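Local coordinates for ESAT-6/WXG100 secretion system protein (Streptococcus gallolyticus, PDB 7JQE), which is a subunit of the bacterial type VIIb secretion system, its extracellular region probably forming an elongated dimer that serves protein export across the cell envelope, at residues 171-176 against 463-468; 425-430 against 447-452. All coordinates share one frame; numbering follows the deposited sequence.

Contact 1. Residues 171-176 against 463-468; sequences SVKSAL and LDVTNF
Helix segments 171-176 and 463-468 cross nearly perpendicularly, with an angle of 94° between their directions and a closest axis approach of 9.2 Å; Lys173 and Val465 bring their CA atoms nearest, 5.6 Å apart. No hydrogen bond spans this crossing, which is carried mainly by apolar atoms. Phe468 is gripped from two directions. Over the centre of one ring face sits Leu176 CD1, 3.8 Å from the Phe468 ring centroid, a CH-pi contact only 13° off the ring normal. Val172 CG1 comes in at the ring edge, near its plane, 3.7 Å from Phe468 CD2. That methyl stands anti to the backbone N of Val172 (chi1 179°), which also carries it to within 3.5 Å of Val465 O. Val465 spreads its two branches over neighbouring residues of 171-176: its CG1 lies 3.9 Å from Val172 CG1, while its CG2 lies 3.8 Å from Lys173 CG. Lys173 thus contributes the base of its aliphatic chain here, and its extended remainder leads away to bond through NZ to Asp458 O. The second methyl of Leu176, CD2, reaches Asp464 CB at 4.2 Å. The buried Asp464 carboxylate turns to the dimer interface, where OD2 accepts from the backbone N of Ser183 of the second subunit; Leu176 also packs on Ile180 of that subunit. Tyr134 adds a further ring contact to Phe468. The crossing therefore joins the short helix 169-179 to the long helix 462-491 through hydrophobic contact of ring and methyls, while Lys173 NZ and the Asp464 carboxylate find their partners outside it.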
loop_
_atom_site.group_PDB
_atom_site.type_symbol
_atom_site.label_atom_id
_atom_site.label_comp_id
_atom_site.label_asym_id
_atom_site.label_seq_id
_atom_site.Cartn_x
_atom_site.Cartn_y
_atom_site.Cartn_z
ATOM N N SER A 171 -32.462 18.430 -15.503
ATOM C CA SER A 171 -32.296 19.879 -15.505
ATOM C C SER A 171 -32.082 20.405 -14.093
ATOM O O SER A 171 -31.209 21.251 -13.864
ATOM C CB SER A 171 -33.508 20.540 -16.156
ATOM O OG SER A 171 -33.698 20.052 -17.472
ATOM N N VAL A 172 -32.857 19.905 -13.129
ATOM C CA VAL A 172 -32.677 20.325 -11.743
ATOM C C VAL A 172 -31.297 19.919 -11.240
ATOM O O VAL A 172 -30.640 20.669 -10.507
ATOM C CB VAL A 172 -33.795 19.743 -10.859
ATOM C CG1 VAL A 172 -33.592 20.149 -9.408
ATOM C CG2 VAL A 172 -35.162 20.198 -11.361
ATOM N N LYS A 173 -30.835 18.726 -11.625
ATOM C CA LYS A 173 -29.515 18.282 -11.192
ATOM C C LYS A 173 -28.431 19.221 -11.706
ATOM O O LYS A 173 -27.504 19.578 -10.967
ATOM C CB LYS A 173 -29.263 16.847 -11.655
ATOM C CG LYS A 173 -28.053 16.189 -11.017
ATOM C CD LYS A 173 -27.967 14.711 -11.380
ATOM C CE LYS A 173 -26.894 13.995 -10.560
ATOM N NZ LYS A 173 -26.788 12.552 -10.922
ATOM N N SER A 174 -28.538 19.647 -12.968
ATOM C CA SER A 174 -27.582 20.611 -13.504
ATOM C C SER A 174 -27.669 21.940 -12.763
ATOM O O SER A 174 -26.645 22.586 -12.504
ATOM C CB SER A 174 -27.824 20.816 -14.998
ATOM O OG SER A 174 -27.948 19.577 -15.673
ATOM N N ALA A 175 -28.885 22.367 -12.412
ATOM C CA ALA A 175 -29.033 23.625 -11.686
ATOM C C ALA A 175 -28.436 23.524 -10.288
ATOM O O ALA A 175 -27.792 24.466 -9.815
ATOM C CB ALA A 175 -30.508 24.032 -11.621
ATOM N N LEU A 176 -28.637 22.392 -9.612
ATOM C CA LEU A 176 -28.028 22.215 -8.297
ATOM C C LEU A 176 -26.509 22.156 -8.403
ATOM O O LEU A 176 -25.800 22.734 -7.571
ATOM C CB LEU A 176 -28.575 20.954 -7.630
ATOM C CG LEU A 176 -28.112 20.691 -6.197
ATOM C CD1 LEU A 176 -28.558 21.815 -5.265
ATOM C CD2 LEU A 176 -28.611 19.335 -5.708
ATOM N N LEU A 463 -32.183 12.375 -3.767
ATOM C CA LEU A 463 -33.110 13.027 -2.847
ATOM C C LEU A 463 -32.866 14.529 -2.793
ATOM O O LEU A 463 -33.813 15.316 -2.696
ATOM C CB LEU A 463 -32.989 12.405 -1.455
ATOM C CG LEU A 463 -33.897 12.960 -0.355
ATOM C CD1 LEU A 463 -35.364 12.903 -0.767
ATOM C CD2 LEU A 463 -33.674 12.211 0.951
ATOM N N ASP A 464 -31.597 14.944 -2.850
ATOM C CA ASP A 464 -31.291 16.371 -2.874
ATOM C C ASP A 464 -31.853 17.029 -4.126
ATOM O O ASP A 464 -32.389 18.143 -4.063
ATOM C CB ASP A 464 -29.781 16.591 -2.784
ATOM C CG ASP A 464 -29.250 16.443 -1.366
ATOM O OD1 ASP A 464 -30.067 16.298 -0.431
ATOM O OD2 ASP A 464 -28.012 16.472 -1.187
ATOM N N VAL A 465 -31.735 16.358 -5.274
ATOM C CA VAL A 465 -32.311 16.893 -6.505
ATOM C C VAL A 465 -33.825 16.994 -6.382
ATOM O O VAL A 465 -34.439 17.964 -6.843
ATOM C CB VAL A 465 -31.896 16.032 -7.713
ATOM C CG1 VAL A 465 -32.707 16.421 -8.944
ATOM C CG2 VAL A 465 -30.404 16.178 -7.981
ATOM N N THR A 466 -34.453 15.994 -5.760
ATOM C CA THR A 466 -35.900 16.032 -5.573
ATOM C C THR A 466 -36.307 17.212 -4.700
ATOM O O THR A 466 -37.207 17.982 -5.053
ATOM C CB THR A 466 -36.389 14.719 -4.959
ATOM O OG1 THR A 466 -36.464 13.711 -5.974
ATOM C CG2 THR A 466 -37.759 14.910 -4.323
ATOM N N ASN A 467 -35.650 17.370 -3.548
ATOM C CA ASN A 467 -35.997 18.459 -2.639
ATOM C C ASN A 467 -35.682 19.818 -3.251
ATOM O O ASN A 467 -36.406 20.793 -3.014
ATOM C CB ASN A 467 -35.270 18.279 -1.307
ATOM C CG ASN A 467 -35.853 17.151 -0.477
ATOM O OD1 ASN A 467 -37.000 16.746 -0.675
ATOM N ND2 ASN A 467 -35.068 16.643 0.465
ATOM N N PHE A 468 -34.606 19.905 -4.039
ATOM C CA PHE A 468 -34.308 21.147 -4.746
ATOM C C PHE A 468 -35.388 21.452 -5.776
ATOM O O PHE A 468 -35.850 22.594 -5.890
ATOM C CB PHE A 468 -32.937 21.047 -5.414
ATOM C CG PHE A 468 -32.356 22.370 -5.835
ATOM C CD1 PHE A 468 -31.968 23.305 -4.891
ATOM C CD2 PHE A 468 -32.158 22.659 -7.176
ATOM C CE1 PHE A 468 -31.414 24.516 -5.276
ATOM C CE2 PHE A 468 -31.606 23.864 -7.565
ATOM C CZ PHE A 468 -31.234 24.794 -6.612
#

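Contact 2. Residues 425-430 against 447-452; sequences TLYGEP and SVANMY. With EDO (1,2-ethanediol), chain M; EDO (1,2-ethanediol), chain H.
Segment 425-430 is the last turn of helix 396-427 running into a loop, and it meets the start of the short helix 448-451, with Leu426 and Val448 CA atoms 4.8 Å apart and those of Glu429 and Ser447 4.9 Å apart. One backbone hydrogen bond crosses: Ala449 N donates to Leu426 O at 2.8 Å, lying in the carbonyl plane with an N-H...O angle of 146°. Side chains close around this bond. Ala449 CB lies over one face of the Tyr427 ring, a CH-pi contact 4.1 Å from the Tyr427 centroid and 29° off its normal. Val448 divides its methyls, CG1 touching Leu426 CD2 at 3.7 Å and CG2 resting 3.4 Å from Thr425 O. Ser447 is the N-cap of helix 448-451; with chi1 at 76°, OG lies between its own N and carbonyl carbon and accepts a weak bond from Asn450 N, its stronger partner being Ser444 O, just before the helix, while CB packs against Leu426 O. The Glu429 carboxylate is held by Ser444 and Asn446. At the phenol end of Tyr427, a 1,2-ethanediol gives OH a weak hydrogen bond. Tyr192 of the second subunit packs on Val448 and Pro430. A first-turn amide, which has no acceptor within its own short helix, is thereby satisfied by a carbonyl at the C-terminal end of the longer one, coupling the two helix ends in a largely buried setting.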
loop_
_atom_site.group_PDB
_atom_site.type_symbol
_atom_site.label_atom_id
_atom_site.label_comp_id
_atom_site.label_asym_id
_atom_site.label_seq_id
_atom_site.Cartn_x
_atom_site.Cartn_y
_atom_site.Cartn_z
ATOM N N THR A 425 -2.665 1.096 -4.477
ATOM C CA THR A 425 -3.860 1.446 -3.719
ATOM C C THR A 425 -4.375 2.836 -4.065
ATOM O O THR A 425 -5.570 3.110 -3.905
ATOM C CB THR A 425 -3.570 1.365 -2.220
ATOM O OG1 THR A 425 -3.037 0.072 -1.905
ATOM C CG2 THR A 425 -4.837 1.595 -1.414
ATOM N N LEU A 426 -3.496 3.722 -4.528
ATOM C CA LEU A 426 -3.879 5.085 -4.866
ATOM C C LEU A 426 -4.322 5.227 -6.317
ATOM O O LEU A 426 -5.231 6.010 -6.606
ATOM C CB LEU A 426 -2.716 6.042 -4.589
ATOM C CG LEU A 426 -2.336 6.226 -3.116
ATOM C CD1 LEU A 426 -1.085 7.082 -2.973
ATOM C CD2 LEU A 426 -3.494 6.832 -2.333
ATOM N N TYR A 427 -3.708 4.489 -7.243
ATOM C CA TYR A 427 -3.971 4.689 -8.660
ATOM C C TYR A 427 -4.702 3.538 -9.332
ATOM O O TYR A 427 -5.059 3.659 -10.510
ATOM C CB TYR A 427 -2.658 4.969 -9.402
ATOM C CG TYR A 427 -2.060 6.292 -8.998
ATOM C CD1 TYR A 427 -1.201 6.380 -7.912
ATOM C CD2 TYR A 427 -2.386 7.463 -9.675
ATOM C CE1 TYR A 427 -0.658 7.589 -7.526
ATOM C CE2 TYR A 427 -1.849 8.680 -9.295
ATOM C CZ TYR A 427 -0.988 8.737 -8.218
ATOM O OH TYR A 427 -0.449 9.941 -7.831
ATOM N N GLY A 428 -4.952 2.441 -8.626
ATOM C CA GLY A 428 -5.713 1.348 -9.188
ATOM C C GLY A 428 -7.208 1.486 -8.957
ATOM O O GLY A 428 -7.665 1.988 -7.925
ATOM N N GLU A 429 -7.976 1.039 -9.939
ATOM C CA GLU A 429 -9.387 0.810 -9.693
ATOM C C GLU A 429 -9.528 -0.049 -8.441
ATOM O O GLU A 429 -8.685 -0.920 -8.194
ATOM C CB GLU A 429 -10.035 0.118 -10.898
ATOM C CG GLU A 429 -10.265 1.042 -12.087
ATOM C CD GLU A 429 -11.422 1.988 -11.851
ATOM O OE1 GLU A 429 -12.537 1.501 -11.559
ATOM O OE2 GLU A 429 -11.214 3.216 -11.946
ATOM N N PRO A 430 -10.545 0.173 -7.619
ATOM C CA PRO A 430 -10.636 -0.567 -6.358
ATOM C C PRO A 430 -10.533 -2.066 -6.588
ATOM O O PRO A 430 -11.289 -2.645 -7.370
ATOM C CB PRO A 430 -12.011 -0.168 -5.816
ATOM C CG PRO A 430 -12.285 1.166 -6.444
ATOM C CD PRO A 430 -11.677 1.094 -7.810
ATOM N N SER A 447 -10.339 5.484 -8.946
ATOM C CA SER A 447 -9.100 5.424 -8.189
ATOM C C SER A 447 -9.153 6.378 -7.005
ATOM O O SER A 447 -9.841 7.399 -7.030
ATOM C CB SER A 447 -7.918 5.784 -9.085
ATOM O OG SER A 447 -7.871 7.182 -9.306
ATOM N N VAL A 448 -8.401 6.043 -5.956
ATOM C CA VAL A 448 -8.292 6.954 -4.822
ATOM C C VAL A 448 -7.725 8.294 -5.266
ATOM O O VAL A 448 -8.132 9.348 -4.762
ATOM C CB VAL A 448 -7.446 6.321 -3.703
ATOM C CG1 VAL A 448 -7.145 7.349 -2.618
ATOM C CG2 VAL A 448 -8.172 5.103 -3.120
ATOM N N ALA A 449 -6.795 8.286 -6.226
ATOM C CA ALA A 449 -6.203 9.539 -6.675
ATOM C C ALA A 449 -7.256 10.476 -7.241
ATOM O O ALA A 449 -7.099 11.700 -7.179
ATOM C CB ALA A 449 -5.124 9.277 -7.723
ATOM N N ASN A 450 -8.330 9.925 -7.797
ATOM C CA ASN A 450 -9.350 10.732 -8.444
ATOM C C ASN A 450 -10.565 10.993 -7.568
ATOM O O ASN A 450 -11.300 11.942 -7.845
ATOM C CB ASN A 450 -9.804 10.063 -9.746
ATOM C CG ASN A 450 -10.908 10.837 -10.439
ATOM O OD1 ASN A 450 -10.686 11.938 -10.936
ATOM N ND2 ASN A 450 -12.105 10.259 -10.479
HETATM N N MSE A 451 -10.774 10.196 -6.519
HETATM C CA MSE A 451 -11.973 10.261 -5.688
HETATM C C MSE A 451 -11.755 10.862 -4.297
HETATM O O MSE A 451 -12.711 11.047 -3.542
HETATM C CB MSE A 451 -12.572 8.861 -5.540
HETATM C CG MSE A 451 -13.211 8.329 -6.813
HETATM SE SE MSE A 451 -14.758 9.429 -7.289
HETATM C CE MSE A 451 -15.351 8.533 -8.920
ATOM N N TYR A 452 -10.511 11.174 -3.952
ATOM C CA TYR A 452 -10.226 11.787 -2.658
ATOM C C TYR A 452 -10.909 13.149 -2.549
ATOM O O TYR A 452 -10.631 14.057 -3.333
ATOM C CB TYR A 452 -8.719 11.930 -2.476
ATOM C CG TYR A 452 -8.273 12.316 -1.080
ATOM C CD1 TYR A 452 -8.399 13.626 -0.626
ATOM C CD2 TYR A 452 -7.698 11.375 -0.226
ATOM C CE1 TYR A 452 -7.982 13.984 0.647
ATOM C CE2 TYR A 452 -7.278 11.724 1.047
ATOM C CZ TYR A 452 -7.418 13.029 1.477
ATOM O OH TYR A 452 -7.000 13.374 2.743
HETATM C C1 EDO M . -1.313 12.238 -9.762
HETATM O O1 EDO M . -2.210 12.359 -8.650
HETATM C C2 EDO M . -2.082 11.782 -10.999
HETATM O O2 EDO M . -1.214 11.742 -12.139
HETATM C C1 EDO H . -6.121 -2.419 -3.900
HETATM O O1 EDO H . -7.361 -3.019 -4.286
HETATM C C2 EDO H . -5.510 -1.735 -5.120
HETATM O O2 EDO H . -6.450 -0.825 -5.707
#

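The two contacts lie at different places along the elongated molecule: their centres are 28 Å apart, their nearest atoms about 12 Å, and they do not touch. Contact 2 is the more central, about 10 Å from the centre of the chain against 38 Å for contact 1. Along the sequence 171-176 comes first, then both segments of contact 2, then 463-468. Contact 1 thus brings together parts 287 residues apart, with all the strands between them, whereas contact 2 closes a short loop of local chain. Helix 448-451 is followed directly by helix 462-491, linking the two sites. Both touch the second subunit, placing dimer contacts at separate levels of the molecule.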